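PDB 6UM4: malate dehydrogenase from Naegleria fowleri, which probably catalyses the reversible, nicotinamide-cofactor-dependent oxidation of malate to oxaloacetate. Local coordinates for residues Ala139-Lys147 with Glu159-Glu167; Ser272-His280 with Tyr364-Pro375. All coordinates share one frame; numbering follows the deposited sequence.

Interaction 1: Ala139-Lys147 with Glu159-Glu167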
loop_
_atom_site.group_PDB
_atom_site.type_symbol
_atom_site.label_atom_id
_atom_site.label_comp_id
_atom_site.label_asym_id
_atom_site.label_seq_id
_atom_site.Cartn_x
_atom_site.Cartn_y
_atom_site.Cartn_z
ATOM N N ALA A 139 0.272 9.635 20.740
ATOM C CA ALA A 139 0.604 8.625 19.742
ATOM C C ALA A 139 2.020 8.774 19.193
ATOM O O ALA A 139 2.343 8.155 18.175
ATOM C CB ALA A 139 -0.404 8.648 18.589
ATOM N N MET A 140 2.856 9.614 19.807
ATOM C CA MET A 140 4.183 9.862 19.252
ATOM C C MET A 140 5.090 8.638 19.363
ATOM O O MET A 140 5.921 8.409 18.476
ATOM C CB MET A 140 4.818 11.080 19.926
ATOM C CG MET A 140 4.068 12.369 19.608
ATOM S SD MET A 140 3.757 12.640 17.837
ATOM C CE MET A 140 5.445 12.964 17.337
ATOM N N LYS A 141 4.965 7.844 20.434
ATOM C CA LYS A 141 5.780 6.633 20.517
ATOM C C LYS A 141 5.458 5.688 19.372
ATOM O O LYS A 141 6.367 5.149 18.734
ATOM C CB LYS A 141 5.580 5.930 21.860
ATOM N N ALA A 142 4.167 5.516 19.059
ATOM C CA ALA A 142 3.788 4.677 17.928
ATOM C C ALA A 142 4.218 5.287 16.598
ATOM O O ALA A 142 4.558 4.554 15.658
ATOM C CB ALA A 142 2.276 4.437 17.931
ATOM N N LEU A 143 4.206 6.619 16.494
ATOM C CA LEU A 143 4.604 7.255 15.243
ATOM C C LEU A 143 6.062 6.967 14.908
ATOM O O LEU A 143 6.402 6.793 13.730
ATOM C CB LEU A 143 4.384 8.766 15.337
ATOM C CG LEU A 143 4.575 9.542 14.039
ATOM C CD1 LEU A 143 3.581 9.068 12.970
ATOM C CD2 LEU A 143 4.419 11.024 14.304
ATOM N N GLU A 144 6.924 6.855 15.921
ATOM C CA GLU A 144 8.300 6.425 15.672
ATOM C C GLU A 144 8.326 5.075 14.963
ATOM O O GLU A 144 9.224 4.804 14.159
ATOM C CB GLU A 144 9.085 6.349 16.978
ATOM C CG GLU A 144 9.048 7.610 17.804
ATOM C CD GLU A 144 10.255 8.496 17.591
ATOM O OE1 GLU A 144 10.778 8.540 16.454
ATOM O OE2 GLU A 144 10.669 9.164 18.567
ATOM N N GLY A 145 7.379 4.193 15.294
ATOM C CA GLY A 145 7.273 2.930 14.575
ATOM C C GLY A 145 6.926 3.123 13.111
ATOM O O GLY A 145 7.368 2.360 12.245
ATOM N N VAL A 146 6.083 4.111 12.820
ATOM C CA VAL A 146 5.752 4.398 11.431
ATOM C C VAL A 146 7.008 4.793 10.672
ATOM O O VAL A 146 7.232 4.360 9.535
ATOM C CB VAL A 146 4.667 5.496 11.362
ATOM C CG1 VAL A 146 4.416 5.929 9.912
ATOM C CG2 VAL A 146 3.372 4.976 11.986
ATOM N N LYS A 147 7.831 5.653 11.271
ATOM C CA LYS A 147 9.052 6.065 10.595
ATOM C C LYS A 147 9.961 4.867 10.359
ATOM O O LYS A 147 10.503 4.685 9.263
ATOM C CB LYS A 147 9.757 7.152 11.403
ATOM C CG LYS A 147 11.075 7.592 10.802
ATOM C CD LYS A 147 11.713 8.678 11.627
ATOM C CE LYS A 147 13.049 9.077 11.050
ATOM N NZ LYS A 147 14.010 7.931 11.025
ATOM N N GLU A 159 13.334 11.483 1.072
ATOM C CA GLU A 159 14.516 12.218 1.499
ATOM C C GLU A 159 14.495 12.541 2.987
ATOM O O GLU A 159 15.562 12.719 3.589
ATOM C CB GLU A 159 14.654 13.507 0.688
ATOM C CG GLU A 159 16.033 13.695 0.077
ATOM C CD GLU A 159 15.981 13.806 -1.433
ATOM O OE1 GLU A 159 15.589 14.882 -1.934
ATOM O OE2 GLU A 159 16.310 12.812 -2.120
ATOM N N GLU A 160 13.317 12.611 3.596
ATOM C CA GLU A 160 13.230 12.947 5.005
ATOM C C GLU A 160 11.903 12.454 5.543
ATOM O O GLU A 160 10.902 12.447 4.829
ATOM C CB GLU A 160 13.348 14.463 5.238
ATOM C CG GLU A 160 13.486 14.838 6.704
ATOM C CD GLU A 160 13.262 16.321 6.985
ATOM O OE1 GLU A 160 13.124 17.113 6.026
ATOM O OE2 GLU A 160 13.266 16.695 8.178
ATOM N N ILE A 161 11.903 12.053 6.811
ATOM C CA ILE A 161 10.687 11.788 7.574
ATOM C C ILE A 161 10.782 12.597 8.861
ATOM O O ILE A 161 11.626 12.307 9.715
ATOM C CB ILE A 161 10.505 10.297 7.896
ATOM C CG1 ILE A 161 10.548 9.452 6.620
ATOM C CG2 ILE A 161 9.179 10.089 8.618
ATOM C CD1 ILE A 161 10.587 7.936 6.894
ATOM N N TYR A 162 9.919 13.596 9.014
ATOM C CA TYR A 162 9.875 14.436 10.206
ATOM C C TYR A 162 8.598 14.136 10.982
ATOM O O TYR A 162 7.518 14.046 10.388
ATOM C CB TYR A 162 9.948 15.919 9.827
ATOM C CG TYR A 162 9.832 16.869 11.005
ATOM C CD1 TYR A 162 10.939 17.178 11.792
ATOM C CD2 TYR A 162 8.615 17.469 11.321
ATOM C CE1 TYR A 162 10.830 18.065 12.878
ATOM C CE2 TYR A 162 8.499 18.336 12.394
ATOM C CZ TYR A 162 9.605 18.636 13.169
ATOM O OH TYR A 162 9.467 19.511 14.232
ATOM N N LEU A 163 8.728 13.960 12.299
ATOM C CA LEU A 163 7.622 13.584 13.177
ATOM C C LEU A 163 7.309 14.705 14.155
ATOM O O LEU A 163 8.226 15.301 14.722
ATOM C CB LEU A 163 7.962 12.337 13.994
ATOM C CG LEU A 163 8.601 11.119 13.340
ATOM C CD1 LEU A 163 8.738 10.047 14.392
ATOM C CD2 LEU A 163 7.784 10.629 12.173
ATOM N N THR A 164 6.020 14.960 14.398
ATOM C CA THR A 164 5.672 16.019 15.340
ATOM C C THR A 164 4.234 15.868 15.809
ATOM O O THR A 164 3.397 15.265 15.134
ATOM C CB THR A 164 5.895 17.415 14.734
ATOM O OG1 THR A 164 5.500 18.414 15.681
ATOM C CG2 THR A 164 5.121 17.605 13.455
ATOM N N ASP A 165 3.958 16.419 16.989
ATOM C CA ASP A 165 2.581 16.591 17.435
ATOM C C ASP A 165 2.150 18.054 17.402
ATOM O O ASP A 165 1.181 18.427 18.069
ATOM C CB ASP A 165 2.376 16.003 18.833
ATOM C CG ASP A 165 3.239 16.672 19.895
ATOM O OD1 ASP A 165 3.930 17.672 19.595
ATOM O OD2 ASP A 165 3.218 16.189 21.050
ATOM N N SER A 166 2.862 18.892 16.654
ATOM C CA SER A 166 2.579 20.320 16.564
ATOM C C SER A 166 2.156 20.685 15.156
ATOM O O SER A 166 2.950 20.549 14.215
ATOM C CB SER A 166 3.796 21.161 16.921
ATOM O OG SER A 166 3.675 22.409 16.249
ATOM N N GLU A 167 0.939 21.216 15.027
ATOM C CA GLU A 167 0.447 21.606 13.716
ATOM C C GLU A 167 1.314 22.703 13.127
ATOM O O GLU A 167 1.586 22.708 11.922
ATOM C CB GLU A 167 -1.015 22.038 13.815
ATOM C CG GLU A 167 -1.926 20.860 14.156
ATOM C CD GLU A 167 -3.332 21.271 14.539
ATOM O OE1 GLU A 167 -3.565 22.488 14.723
ATOM O OE2 GLU A 167 -4.203 20.367 14.653
#
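T164, whose backbone lies under the thioether end of M140, is held by an ST turn: its OG1 accepts from S166 N at 2.9 Å, and the chain bends where strand gives way to helix. M140 brings its methyl down onto this backbone, with CE 3.5 Å from T164 C. Two successive bends, at chi2 (-50°) and chi3 (-70°), fold the chain back to reach it, while M140 SD packs 3.8 Å from D165 CB. One turn on, L143 and L163 lie alongside with their ends pointing opposite ways; L143 CD2 comes 3.8 Å from L163 CB. E144 bends at chi2 to bring OE1 3.3 Å from L163 CD1, a polar-apolar touch. K147 spends its aliphatic part on I161, CG lying 3.8 Å from CG2, and its ammonium turns to a salt bridge with D151. The contact is mainly apolar packing; the axes of segments 140-147 and 159-164 run antiparallel at 171°, 9.1 Å apart at closest. This is the helix-to-second-strand half of the beta-alpha-beta unit 129-134, 140-151, 158-164 of the Rossmann-type domain: strand 158-164 edges the parallel sheet, bonded to strand 129-134, whose L133 meets I161 and L163.

Interaction 2: Ser272-His280 with Tyr364-Pro375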
loop_
_atom_site.group_PDB
_atom_site.type_symbol
_atom_site.label_atom_id
_atom_site.label_comp_id
_atom_site.label_asym_id
_atom_site.label_seq_id
_atom_site.Cartn_x
_atom_site.Cartn_y
_atom_site.Cartn_z
ATOM N N SER A 272 -16.722 5.686 -18.925
ATOM C CA SER A 272 -16.366 7.092 -19.087
ATOM C C SER A 272 -17.487 7.954 -18.542
ATOM O O SER A 272 -18.632 7.517 -18.460
ATOM C CB SER A 272 -16.129 7.486 -20.556
ATOM O OG SER A 272 -14.882 7.005 -21.038
ATOM N N ARG A 273 -17.131 9.172 -18.128
ATOM C CA ARG A 273 -18.097 10.211 -17.788
ATOM C C ARG A 273 -19.008 9.797 -16.628
ATOM O O ARG A 273 -20.238 9.740 -16.747
ATOM C CB ARG A 273 -18.914 10.584 -19.020
ATOM C CG ARG A 273 -18.066 11.090 -20.159
ATOM C CD ARG A 273 -18.799 10.927 -21.475
ATOM N NE ARG A 273 -20.041 11.692 -21.480
ATOM C CZ ARG A 273 -20.151 12.909 -22.003
ATOM N NH1 ARG A 273 -19.084 13.484 -22.544
ATOM N NH2 ARG A 273 -21.314 13.555 -21.981
ATOM N N PHE A 274 -18.373 9.489 -15.499
ATOM C CA PHE A 274 -19.056 9.224 -14.240
ATOM C C PHE A 274 -18.664 10.291 -13.222
ATOM O O PHE A 274 -17.544 10.810 -13.257
ATOM C CB PHE A 274 -18.695 7.815 -13.696
ATOM C CG PHE A 274 -19.362 7.485 -12.390
ATOM C CD1 PHE A 274 -20.744 7.321 -12.336
ATOM C CD2 PHE A 274 -18.626 7.372 -11.230
ATOM C CE1 PHE A 274 -21.377 7.033 -11.136
ATOM C CE2 PHE A 274 -19.236 7.076 -10.033
ATOM C CZ PHE A 274 -20.615 6.906 -9.979
ATOM N N ALA A 275 -19.579 10.609 -12.304
ATOM C CA ALA A 275 -19.285 11.634 -11.306
ATOM C C ALA A 275 -20.162 11.465 -10.069
ATOM O O ALA A 275 -21.282 10.956 -10.143
ATOM C CB ALA A 275 -19.477 13.039 -11.883
ATOM N N ILE A 276 -19.638 11.931 -8.942
ATOM C CA ILE A 276 -20.355 12.049 -7.674
ATOM C C ILE A 276 -20.651 13.531 -7.432
ATOM O O ILE A 276 -19.742 14.362 -7.513
ATOM C CB ILE A 276 -19.509 11.454 -6.533
ATOM C CG1 ILE A 276 -19.114 10.010 -6.862
ATOM C CG2 ILE A 276 -20.192 11.570 -5.193
ATOM C CD1 ILE A 276 -20.274 9.021 -6.893
ATOM N N TRP A 277 -21.917 13.871 -7.166
ATOM C CA TRP A 277 -22.294 15.238 -6.801
ATOM C C TRP A 277 -22.578 15.332 -5.305
ATOM O O TRP A 277 -23.132 14.411 -4.703
ATOM C CB TRP A 277 -23.549 15.714 -7.543
ATOM C CG TRP A 277 -23.486 15.750 -9.046
ATOM C CD1 TRP A 277 -23.676 14.698 -9.897
ATOM C CD2 TRP A 277 -23.304 16.906 -9.875
ATOM N NE1 TRP A 277 -23.551 15.111 -11.197
ATOM C CE2 TRP A 277 -23.343 16.467 -11.214
ATOM C CE3 TRP A 277 -23.090 18.261 -9.616
ATOM C CZ2 TRP A 277 -23.182 17.336 -12.287
ATOM C CZ3 TRP A 277 -22.925 19.115 -10.677
ATOM C CH2 TRP A 277 -22.971 18.651 -12.001
ATOM N N GLY A 278 -22.237 16.474 -4.711
ATOM C CA GLY A 278 -22.734 16.772 -3.375
ATOM C C GLY A 278 -21.783 16.516 -2.215
ATOM O O GLY A 278 -20.575 16.737 -2.318
ATOM N N ASN A 279 -22.337 16.053 -1.102
ATOM C CA ASN A 279 -21.620 15.849 0.146
ATOM C C ASN A 279 -20.985 14.459 0.171
ATOM O O ASN A 279 -21.558 13.488 -0.335
ATOM C CB ASN A 279 -22.622 15.997 1.297
ATOM C CG ASN A 279 -21.973 16.270 2.614
ATOM O OD1 ASN A 279 -20.777 16.474 2.683
ATOM N ND2 ASN A 279 -22.768 16.286 3.682
ATOM N N HIS A 280 -19.812 14.351 0.803
ATOM C CA HIS A 280 -19.229 13.024 1.057
ATOM C C HIS A 280 -20.032 12.390 2.196
ATOM O O HIS A 280 -19.636 12.383 3.365
ATOM C CB HIS A 280 -17.740 13.141 1.391
ATOM C CG HIS A 280 -17.094 11.846 1.775
ATOM N ND1 HIS A 280 -17.125 10.726 0.972
ATOM C CD2 HIS A 280 -16.396 11.495 2.882
ATOM C CE1 HIS A 280 -16.474 9.740 1.568
ATOM N NE2 HIS A 280 -16.020 10.182 2.730
ATOM N N TYR A 364 -23.409 25.074 -12.139
ATOM C CA TYR A 364 -24.721 24.428 -12.203
ATOM C C TYR A 364 -25.720 25.036 -11.208
ATOM O O TYR A 364 -26.649 24.372 -10.746
ATOM C CB TYR A 364 -24.572 22.906 -12.038
ATOM C CG TYR A 364 -23.810 22.352 -13.226
ATOM C CD1 TYR A 364 -24.443 22.194 -14.455
ATOM C CD2 TYR A 364 -22.461 22.060 -13.146
ATOM C CE1 TYR A 364 -23.761 21.737 -15.566
ATOM C CE2 TYR A 364 -21.761 21.602 -14.253
ATOM C CZ TYR A 364 -22.421 21.437 -15.458
ATOM O OH TYR A 364 -21.747 20.994 -16.576
ATOM N N GLY A 365 -25.522 26.305 -10.852
ATOM C CA GLY A 365 -26.408 26.994 -9.935
ATOM C C GLY A 365 -26.260 26.612 -8.483
ATOM O O GLY A 365 -27.081 27.035 -7.660
ATOM N N ILE A 366 -25.213 25.871 -8.137
ATOM C CA ILE A 366 -24.998 25.395 -6.764
ATOM C C ILE A 366 -24.699 26.583 -5.854
ATOM O O ILE A 366 -23.940 27.480 -6.251
ATOM C CB ILE A 366 -23.860 24.366 -6.744
ATOM C CG1 ILE A 366 -24.304 23.096 -7.475
ATOM C CG2 ILE A 366 -23.439 24.025 -5.337
ATOM C CD1 ILE A 366 -23.151 22.117 -7.766
ATOM N N PRO A 367 -25.298 26.667 -4.666
ATOM C CA PRO A 367 -25.031 27.810 -3.782
ATOM C C PRO A 367 -23.543 27.958 -3.478
ATOM O O PRO A 367 -22.820 26.973 -3.315
ATOM C CB PRO A 367 -25.823 27.472 -2.515
ATOM C CG PRO A 367 -26.942 26.568 -3.003
ATOM C CD PRO A 367 -26.328 25.763 -4.120
ATOM N N ARG A 368 -23.096 29.206 -3.402
ATOM C CA ARG A 368 -21.706 29.539 -3.120
ATOM C C ARG A 368 -21.399 29.349 -1.633
ATOM O O ARG A 368 -22.283 29.331 -0.775
ATOM C CB ARG A 368 -21.419 30.993 -3.552
ATOM C CG ARG A 368 -21.939 31.326 -4.973
ATOM C CD ARG A 368 -21.728 32.780 -5.402
ATOM N NE ARG A 368 -20.376 33.029 -5.914
ATOM C CZ ARG A 368 -20.077 33.274 -7.189
ATOM N NH1 ARG A 368 -18.813 33.485 -7.549
ATOM N NH2 ARG A 368 -21.039 33.315 -8.106
ATOM N N GLY A 369 -20.124 29.208 -1.329
ATOM C CA GLY A 369 -19.711 29.106 0.053
ATOM C C GLY A 369 -19.740 27.702 0.635
ATOM O O GLY A 369 -19.345 27.524 1.795
ATOM N N ILE A 370 -20.207 26.704 -0.109
ATOM C CA ILE A 370 -20.110 25.319 0.334
ATOM C C ILE A 370 -19.115 24.618 -0.567
ATOM O O ILE A 370 -18.878 25.028 -1.714
ATOM C CB ILE A 370 -21.452 24.551 0.310
ATOM C CG1 ILE A 370 -22.080 24.636 -1.074
ATOM C CG2 ILE A 370 -22.396 25.044 1.392
ATOM C CD1 ILE A 370 -23.200 23.639 -1.265
ATOM N N TRP A 371 -18.539 23.539 -0.041
ATOM C CA TRP A 371 -17.736 22.633 -0.842
ATOM C C TRP A 371 -18.644 21.516 -1.338
ATOM O O TRP A 371 -19.389 20.913 -0.558
ATOM C CB TRP A 371 -16.565 22.065 -0.039
ATOM C CG TRP A 371 -15.248 22.780 -0.244
ATOM C CD1 TRP A 371 -14.082 22.236 -0.705
ATOM C CD2 TRP A 371 -14.969 24.167 0.008
ATOM N NE1 TRP A 371 -13.108 23.195 -0.763
ATOM C CE2 TRP A 371 -13.613 24.383 -0.316
ATOM C CE3 TRP A 371 -15.727 25.230 0.491
ATOM C CZ2 TRP A 371 -12.990 25.641 -0.181
ATOM C CZ3 TRP A 371 -15.117 26.490 0.618
ATOM C CH2 TRP A 371 -13.764 26.675 0.277
ATOM N N CYS A 372 -18.604 21.271 -2.634
ATOM C CA CYS A 372 -19.566 20.384 -3.252
ATOM C C CYS A 372 -18.865 19.589 -4.324
ATOM O O CYS A 372 -18.175 20.175 -5.161
ATOM C CB CYS A 372 -20.713 21.191 -3.849
ATOM S SG CYS A 372 -21.964 20.204 -4.660
ATOM N N SER A 373 -19.070 18.273 -4.308
ATOM C CA SER A 373 -18.476 17.392 -5.301
ATOM C C SER A 373 -19.129 17.618 -6.655
ATOM O O SER A 373 -20.350 17.816 -6.758
ATOM C CB SER A 373 -18.633 15.932 -4.860
ATOM O OG SER A 373 -17.919 15.015 -5.681
ATOM N N MET A 374 -18.305 17.661 -7.696
ATOM C CA MET A 374 -18.776 17.900 -9.054
ATOM C C MET A 374 -17.909 17.096 -10.008
ATOM O O MET A 374 -16.751 16.806 -9.699
ATOM C CB MET A 374 -18.699 19.389 -9.432
ATOM C CG MET A 374 -19.382 20.344 -8.484
ATOM S SD MET A 374 -19.266 22.076 -9.022
ATOM C CE MET A 374 -19.511 22.847 -7.417
ATOM N N PRO A 375 -18.413 16.780 -11.200
ATOM C CA PRO A 375 -17.529 16.237 -12.248
ATOM C C PRO A 375 -16.496 17.277 -12.643
ATOM O O PRO A 375 -16.842 18.401 -13.025
ATOM C CB PRO A 375 -18.484 15.948 -13.411
ATOM C CG PRO A 375 -19.706 16.846 -13.142
ATOM C CD PRO A 375 -19.820 16.855 -11.638
#
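The short strands 275-277 and 371-375 run antiparallel at 153° with axes 4.8 Å apart at closest, yet the one bridge pairs G278, just past strand 275-277, with S373, as a hydrogen-bonded pair. Its two bonds approach their carbonyls differently: S373 N meets G278 O at 2.9 Å, in the carbonyl plane and on a lone pair, whereas the return bond from G278 N to S373 O, 3.1 Å long, arrives tilted from that plane. S373 adds a third link through its side chain. Its chi1 of -172° turns OG across to strand 275-277, where it comes in above the carbonyl plane of I276 and donates to I276 O at 2.7 Å; S373 OG is also hydrogen-bonded to T249 OG1. The indole of W277 meets P375 over one face and Y364 at its edge. P375 sets CD over that face of the W277 indole, 3.5 Å from the centroid of the six-membered ring and close to its normal, a CH-pi contact. The W277 edge points into the face of Y364 in a T-shaped stack, planes at 86° and W277 CH2 3.6 Å from Y364 CD2. I366 CD1 also lies at that edge. Packing is tight where A275 CB presses P375 CB at 3.4 Å. The contact joins two antiparallel sheets of the C-terminal domain: strand 271-277 pairs with 285-287, where D287 holds W277 NE1, and strand 371-380 pairs with 353-359, whose S355 bonds I276 N, while I400 of helix 394-414 packs on W277.

Along the chain both segments of interaction 1 come before either of interaction 2, and the two share no helix, strand or sheet. Their centres are 35 Å apart, their nearest atoms about 18 Å, and they lie on opposite sides of the chain's centre. The 139-147/159-167 contact is partly buried and sits at the edge of the parallel sheet of the NAD-binding domain; the 272-280/364-375 contact is buried in the C-terminal alpha/beta domain and joins segments 84 residues apart in sequence. One is therefore local packing within a crossover unit, the other a long-range closure between two antiparallel sheets, consistent with the two-domain architecture of lactate and malate dehydrogenases.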